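Local structure of 14L protein (Yaba-like disease virus, 4EKX) at residues 77-90 and 100-112. The protein is a poxviral protein of the interleukin-18-binding-protein family that probably captures interleukin-18 of the host and so dampens inflammatory signalling. The protein carries 2 engineered substitutions. Residues are numbered along the deposited sequence; the frame is centred on the assembly and turned at random.
Engineered in segment 100-112: Ser112 (natural residue Cys).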
loop_
_atom_site.group_PDB
_atom_site.type_symbol
_atom_site.label_atom_id
_atom_site.label_comp_id
_atom_site.label_asym_id
_atom_site.label_seq_id
_atom_site.Cartn_x
_atom_site.Cartn_y
_atom_site.Cartn_z
ATOM N N LEU D 77 -6.919 -5.823 13.179
ATOM C CA LEU D 77 -7.182 -6.608 14.377
ATOM C C LEU D 77 -6.256 -6.144 15.479
ATOM O O LEU D 77 -5.041 -6.023 15.284
ATOM C CB LEU D 77 -6.930 -8.099 14.133
ATOM C CG LEU D 77 -7.963 -8.891 13.331
ATOM C CD1 LEU D 77 -8.049 -8.371 11.909
ATOM C CD2 LEU D 77 -7.608 -10.372 13.342
ATOM N N THR D 78 -6.843 -5.886 16.641
ATOM C CA THR D 78 -6.096 -5.524 17.830
ATOM C C THR D 78 -6.597 -6.361 18.997
ATOM O O THR D 78 -7.679 -6.956 18.929
ATOM C CB THR D 78 -6.269 -4.038 18.175
ATOM O OG1 THR D 78 -7.665 -3.702 18.160
ATOM C CG2 THR D 78 -5.521 -3.172 17.176
ATOM N N ASN D 79 -5.815 -6.396 20.073
ATOM C CA ASN D 79 -6.155 -7.192 21.249
ATOM C C ASN D 79 -6.623 -8.591 20.869
ATOM O O ASN D 79 -7.680 -9.060 21.297
ATOM C CB ASN D 79 -7.185 -6.464 22.114
ATOM C CG ASN D 79 -6.618 -5.197 22.732
ATOM O OD1 ASN D 79 -5.797 -5.255 23.650
ATOM N ND2 ASN D 79 -7.042 -4.045 22.223
ATOM N N ILE D 80 -5.788 -9.251 20.075
ATOM C CA ILE D 80 -6.131 -10.489 19.391
ATOM C C ILE D 80 -6.297 -11.689 20.319
ATOM O O ILE D 80 -5.419 -12.013 21.115
ATOM C CB ILE D 80 -5.085 -10.799 18.287
ATOM C CG1 ILE D 80 -5.126 -9.709 17.207
ATOM C CG2 ILE D 80 -5.328 -12.172 17.675
ATOM C CD1 ILE D 80 -3.998 -9.812 16.181
ATOM N N THR D 81 -7.441 -12.348 20.195
ATOM C CA THR D 81 -7.745 -13.534 20.970
ATOM C C THR D 81 -7.642 -14.775 20.092
ATOM O O THR D 81 -7.491 -14.669 18.870
ATOM C CB THR D 81 -9.163 -13.453 21.542
ATOM O OG1 THR D 81 -10.101 -13.409 20.465
ATOM C CG2 THR D 81 -9.323 -12.201 22.389
ATOM N N ASP D 82 -7.729 -15.950 20.716
ATOM C CA ASP D 82 -7.739 -17.193 19.956
ATOM C C ASP D 82 -8.965 -17.284 19.060
ATOM O O ASP D 82 -8.884 -17.803 17.948
ATOM C CB ASP D 82 -7.677 -18.411 20.870
ATOM C CG ASP D 82 -6.268 -18.718 21.332
ATOM O OD1 ASP D 82 -5.312 -18.320 20.640
ATOM O OD2 ASP D 82 -6.120 -19.361 22.389
ATOM N N GLU D 83 -10.103 -16.793 19.548
ATOM C CA GLU D 83 -11.304 -16.777 18.724
ATOM C C GLU D 83 -11.059 -16.013 17.421
ATOM O O GLU D 83 -11.484 -16.450 16.356
ATOM C CB GLU D 83 -12.503 -16.182 19.471
ATOM C CG GLU D 83 -13.763 -16.103 18.599
ATOM C CD GLU D 83 -14.946 -15.460 19.304
ATOM O OE1 GLU D 83 -16.028 -15.362 18.681
ATOM O OE2 GLU D 83 -14.798 -15.050 20.474
ATOM N N MET D 84 -10.377 -14.877 17.518
ATOM C CA MET D 84 -10.057 -14.068 16.340
ATOM C C MET D 84 -9.041 -14.768 15.443
ATOM O O MET D 84 -9.131 -14.688 14.210
ATOM C CB MET D 84 -9.521 -12.699 16.764
ATOM C CG MET D 84 -10.545 -11.849 17.495
ATOM S SD MET D 84 -9.833 -10.399 18.310
ATOM C CE MET D 84 -9.317 -9.442 16.887
ATOM N N ARG D 85 -8.068 -15.441 16.063
ATOM C CA ARG D 85 -7.042 -16.172 15.313
ATOM C C ARG D 85 -7.650 -17.304 14.492
ATOM O O ARG D 85 -7.156 -17.628 13.413
ATOM C CB ARG D 85 -5.962 -16.729 16.249
ATOM C CG ARG D 85 -5.051 -15.676 16.845
ATOM C CD ARG D 85 -3.984 -16.278 17.760
ATOM N NE ARG D 85 -3.240 -15.225 18.444
ATOM C CZ ARG D 85 -3.506 -14.794 19.674
ATOM N NH1 ARG D 85 -4.488 -15.344 20.378
ATOM N NH2 ARG D 85 -2.788 -13.818 20.208
ATOM N N ASN D 86 -8.736 -17.883 15.000
ATOM C CA ASN D 86 -9.367 -19.037 14.364
ATOM C C ASN D 86 -10.613 -18.693 13.541
ATOM O O ASN D 86 -11.210 -19.568 12.912
ATOM C CB ASN D 86 -9.714 -20.096 15.413
ATOM C CG ASN D 86 -8.483 -20.681 16.077
ATOM O OD1 ASN D 86 -7.406 -20.726 15.481
ATOM N ND2 ASN D 86 -8.637 -21.137 17.317
ATOM N N GLU D 87 -10.986 -17.417 13.541
ATOM C CA GLU D 87 -12.193 -16.947 12.865
ATOM C C GLU D 87 -12.014 -16.981 11.352
ATOM O O GLU D 87 -10.961 -16.597 10.837
ATOM C CB GLU D 87 -12.505 -15.516 13.312
ATOM C CG GLU D 87 -13.843 -14.969 12.847
ATOM C CD GLU D 87 -15.001 -15.519 13.652
ATOM O OE1 GLU D 87 -15.065 -15.248 14.872
ATOM O OE2 GLU D 87 -15.835 -16.234 13.063
ATOM N N LYS D 88 -13.033 -17.453 10.643
ATOM C CA LYS D 88 -13.032 -17.352 9.182
ATOM C C LYS D 88 -13.386 -15.932 8.754
ATOM O O LYS D 88 -14.513 -15.478 8.948
ATOM C CB LYS D 88 -14.000 -18.357 8.548
ATOM C CG LYS D 88 -13.965 -18.357 7.011
ATOM C CD LYS D 88 -14.877 -19.435 6.453
ATOM C CE LYS D 88 -14.951 -19.373 4.939
ATOM N NZ LYS D 88 -15.871 -20.404 4.395
ATOM N N LEU D 89 -12.422 -15.239 8.149
ATOM C CA LEU D 89 -12.606 -13.851 7.756
ATOM C C LEU D 89 -12.765 -13.750 6.236
ATOM O O LEU D 89 -11.904 -14.196 5.480
ATOM C CB LEU D 89 -11.420 -13.003 8.227
ATOM C CG LEU D 89 -11.054 -13.163 9.714
ATOM C CD1 LEU D 89 -9.758 -12.418 10.034
ATOM C CD2 LEU D 89 -12.177 -12.679 10.611
ATOM N N THR D 90 -13.871 -13.170 5.797
ATOM C CA THR D 90 -14.177 -13.134 4.369
ATOM C C THR D 90 -14.146 -11.726 3.799
ATOM O O THR D 90 -14.730 -10.808 4.367
ATOM C CB THR D 90 -15.567 -13.746 4.104
ATOM O OG1 THR D 90 -15.568 -15.115 4.522
ATOM C CG2 THR D 90 -15.934 -13.660 2.617
ATOM N N LEU D 100 -18.126 -11.980 -5.406
ATOM C CA LEU D 100 -16.942 -12.834 -5.309
ATOM C C LEU D 100 -16.415 -12.761 -3.889
ATOM O O LEU D 100 -16.450 -11.696 -3.267
ATOM C CB LEU D 100 -15.844 -12.385 -6.282
ATOM C CG LEU D 100 -16.097 -12.557 -7.778
ATOM C CD1 LEU D 100 -14.829 -12.209 -8.558
ATOM C CD2 LEU D 100 -16.551 -13.977 -8.086
ATOM N N LYS D 101 -15.940 -13.893 -3.374
ATOM C CA LYS D 101 -15.433 -13.963 -2.003
ATOM C C LYS D 101 -14.080 -14.639 -1.932
ATOM O O LYS D 101 -13.778 -15.558 -2.698
ATOM C CB LYS D 101 -16.395 -14.746 -1.102
ATOM C CG LYS D 101 -17.772 -14.132 -0.922
ATOM C CD LYS D 101 -18.676 -15.106 -0.167
ATOM C CE LYS D 101 -20.112 -14.606 -0.065
ATOM N NZ LYS D 101 -20.968 -15.567 0.709
ATOM N N GLU D 102 -13.269 -14.171 -0.993
ATOM C CA GLU D 102 -12.067 -14.866 -0.587
ATOM C C GLU D 102 -12.041 -14.842 0.932
ATOM O O GLU D 102 -12.557 -13.914 1.555
ATOM C CB GLU D 102 -10.819 -14.179 -1.156
ATOM C CG GLU D 102 -9.538 -14.930 -0.874
ATOM C CD GLU D 102 -9.513 -16.296 -1.534
ATOM O OE1 GLU D 102 -9.992 -16.416 -2.684
ATOM O OE2 GLU D 102 -9.023 -17.253 -0.898
ATOM N N SER D 103 -11.441 -15.855 1.542
ATOM C CA SER D 103 -11.439 -15.914 2.995
ATOM C C SER D 103 -10.102 -16.391 3.516
ATOM O O SER D 103 -9.280 -16.917 2.766
ATOM C CB SER D 103 -12.573 -16.809 3.510
ATOM O OG SER D 103 -12.385 -18.156 3.114
ATOM N N VAL D 104 -9.888 -16.182 4.810
ATOM C CA VAL D 104 -8.662 -16.618 5.455
ATOM C C VAL D 104 -8.930 -16.898 6.927
ATOM O O VAL D 104 -9.776 -16.252 7.552
ATOM C CB VAL D 104 -7.534 -15.556 5.310
ATOM C CG1 VAL D 104 -7.938 -14.240 5.965
ATOM C CG2 VAL D 104 -6.219 -16.075 5.894
ATOM N N ILE D 105 -8.229 -17.896 7.454
ATOM C CA ILE D 105 -8.188 -18.162 8.878
ATOM C C ILE D 105 -6.736 -17.967 9.291
ATOM O O ILE D 105 -5.863 -18.745 8.912
ATOM C CB ILE D 105 -8.663 -19.588 9.202
ATOM C CG1 ILE D 105 -10.158 -19.719 8.897
ATOM C CG2 ILE D 105 -8.372 -19.953 10.673
ATOM C CD1 ILE D 105 -10.696 -21.120 9.059
ATOM N N LEU D 106 -6.485 -16.909 10.051
ATOM C CA LEU D 106 -5.122 -16.495 10.363
ATOM C C LEU D 106 -4.242 -17.559 11.022
ATOM O O LEU D 106 -3.076 -17.696 10.664
ATOM C CB LEU D 106 -5.133 -15.195 11.176
ATOM C CG LEU D 106 -5.703 -14.054 10.323
ATOM C CD1 LEU D 106 -5.996 -12.812 11.160
ATOM C CD2 LEU D 106 -4.744 -13.742 9.174
ATOM N N SER D 107 -4.784 -18.317 11.970
ATOM C CA SER D 107 -3.974 -19.324 12.657
ATOM C C SER D 107 -3.347 -20.306 11.666
ATOM O O SER D 107 -2.268 -20.844 11.915
ATOM C CB SER D 107 -4.795 -20.073 13.716
ATOM O OG SER D 107 -5.925 -20.700 13.129
ATOM N N LYS D 108 -4.024 -20.533 10.549
ATOM C CA LYS D 108 -3.533 -21.437 9.520
ATOM C C LYS D 108 -2.335 -20.844 8.797
ATOM O O LYS D 108 -1.391 -21.549 8.473
ATOM C CB LYS D 108 -4.632 -21.749 8.511
ATOM C CG LYS D 108 -5.781 -22.568 9.067
ATOM N N ILE D 109 -2.373 -19.541 8.568
ATOM C CA ILE D 109 -1.263 -18.864 7.932
ATOM C C ILE D 109 -0.086 -18.797 8.887
ATOM O O ILE D 109 1.040 -19.079 8.514
ATOM C CB ILE D 109 -1.643 -17.435 7.521
ATOM C CG1 ILE D 109 -2.799 -17.455 6.522
ATOM C CG2 ILE D 109 -0.442 -16.718 6.939
ATOM C CD1 ILE D 109 -2.394 -17.888 5.135
ATOM N N TRP D 110 -0.362 -18.422 10.128
ATOM C CA TRP D 110 0.683 -18.183 11.092
ATOM C C TRP D 110 1.335 -19.435 11.604
ATOM O O TRP D 110 2.502 -19.403 12.028
ATOM C CB TRP D 110 0.164 -17.329 12.234
ATOM C CG TRP D 110 -0.182 -15.928 11.803
ATOM C CD1 TRP D 110 0.293 -15.245 10.694
ATOM C CD2 TRP D 110 -1.092 -14.989 12.462
ATOM N NE1 TRP D 110 -0.239 -13.992 10.628
ATOM C CE2 TRP D 110 -1.079 -13.774 11.656
ATOM C CE3 TRP D 110 -1.886 -15.035 13.592
ATOM C CZ2 TRP D 110 -1.828 -12.667 11.987
ATOM C CZ3 TRP D 110 -2.641 -13.910 13.916
ATOM C CH2 TRP D 110 -2.610 -12.756 13.132
ATOM N N ASN D 111 0.602 -20.543 11.574
ATOM C CA ASN D 111 1.123 -21.821 12.041
ATOM C C ASN D 111 1.804 -22.608 10.926
ATOM O O ASN D 111 2.369 -23.676 11.162
ATOM C CB ASN D 111 0.008 -22.658 12.671
ATOM C CG ASN D 111 -0.492 -22.074 13.977
ATOM O OD1 ASN D 111 0.112 -21.157 14.532
ATOM N ND2 ASN D 111 -1.602 -22.606 14.477
ATOM N N SER D 112 1.745 -22.073 9.710
ATOM C CA SER D 112 2.354 -22.724 8.557
ATOM C C SER D 112 3.867 -22.534 8.552
ATOM O O SER D 112 4.365 -21.429 8.767
ATOM C CB SER D 112 1.752 -22.184 7.257
ATOM O OG SER D 112 2.248 -20.889 6.966
HETATM O O HOH W 1 -8.517 -15.301 11.453
#
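The indole of Trp110 takes CG of Arg85 at its edge, near the ring plane and 4.2 Å from CZ3, while CB of its own helix neighbour Leu106 lies over one face, offset toward the rim; NE1 donates to Pro12 O. The Arg85 guanidinium, turned 63° from the indole, carries CG2 of Ile80 over the centre of one face; NH2 forms a salt bridge with Glu15, and NH1 another with Asp82 OD1, whose hydrogen bond is weak; together they would hold its plane in place. These groups close one end of an immunoglobulin-like beta-sandwich, where short helices 82-86 and 106-110, 81° apart, adjoin the hairpin of strands 89-94 and 100-104. In that antiparallel hairpin Leu89 and Val104 form a hydrogen-bonded pair, Leu89 N reaching Val104 O at 2.9 Å and a nearly straight 171°. Between the two sheets, Leu77 CD2 meets Leu106 CD1 tip to tip at 3.6 Å, and Leu89 crosses Leu106 at about a right angle; Leu21 of strand 18-26 packs on both Leu89 and Leu106. Water 1 accepts from Leu106 N and lies 2.9 Å from Met84 O and 2.8 Å from Glu87 O, linking their backbone to Leu106. Ser107 bonds twice to residues 85-86: its N donates to Arg85 O, and OG, set between the backbone N and carbonyl carbon and thus turned toward Asn86, donates to OD1 at 2.8 Å, in the carbonyl plane.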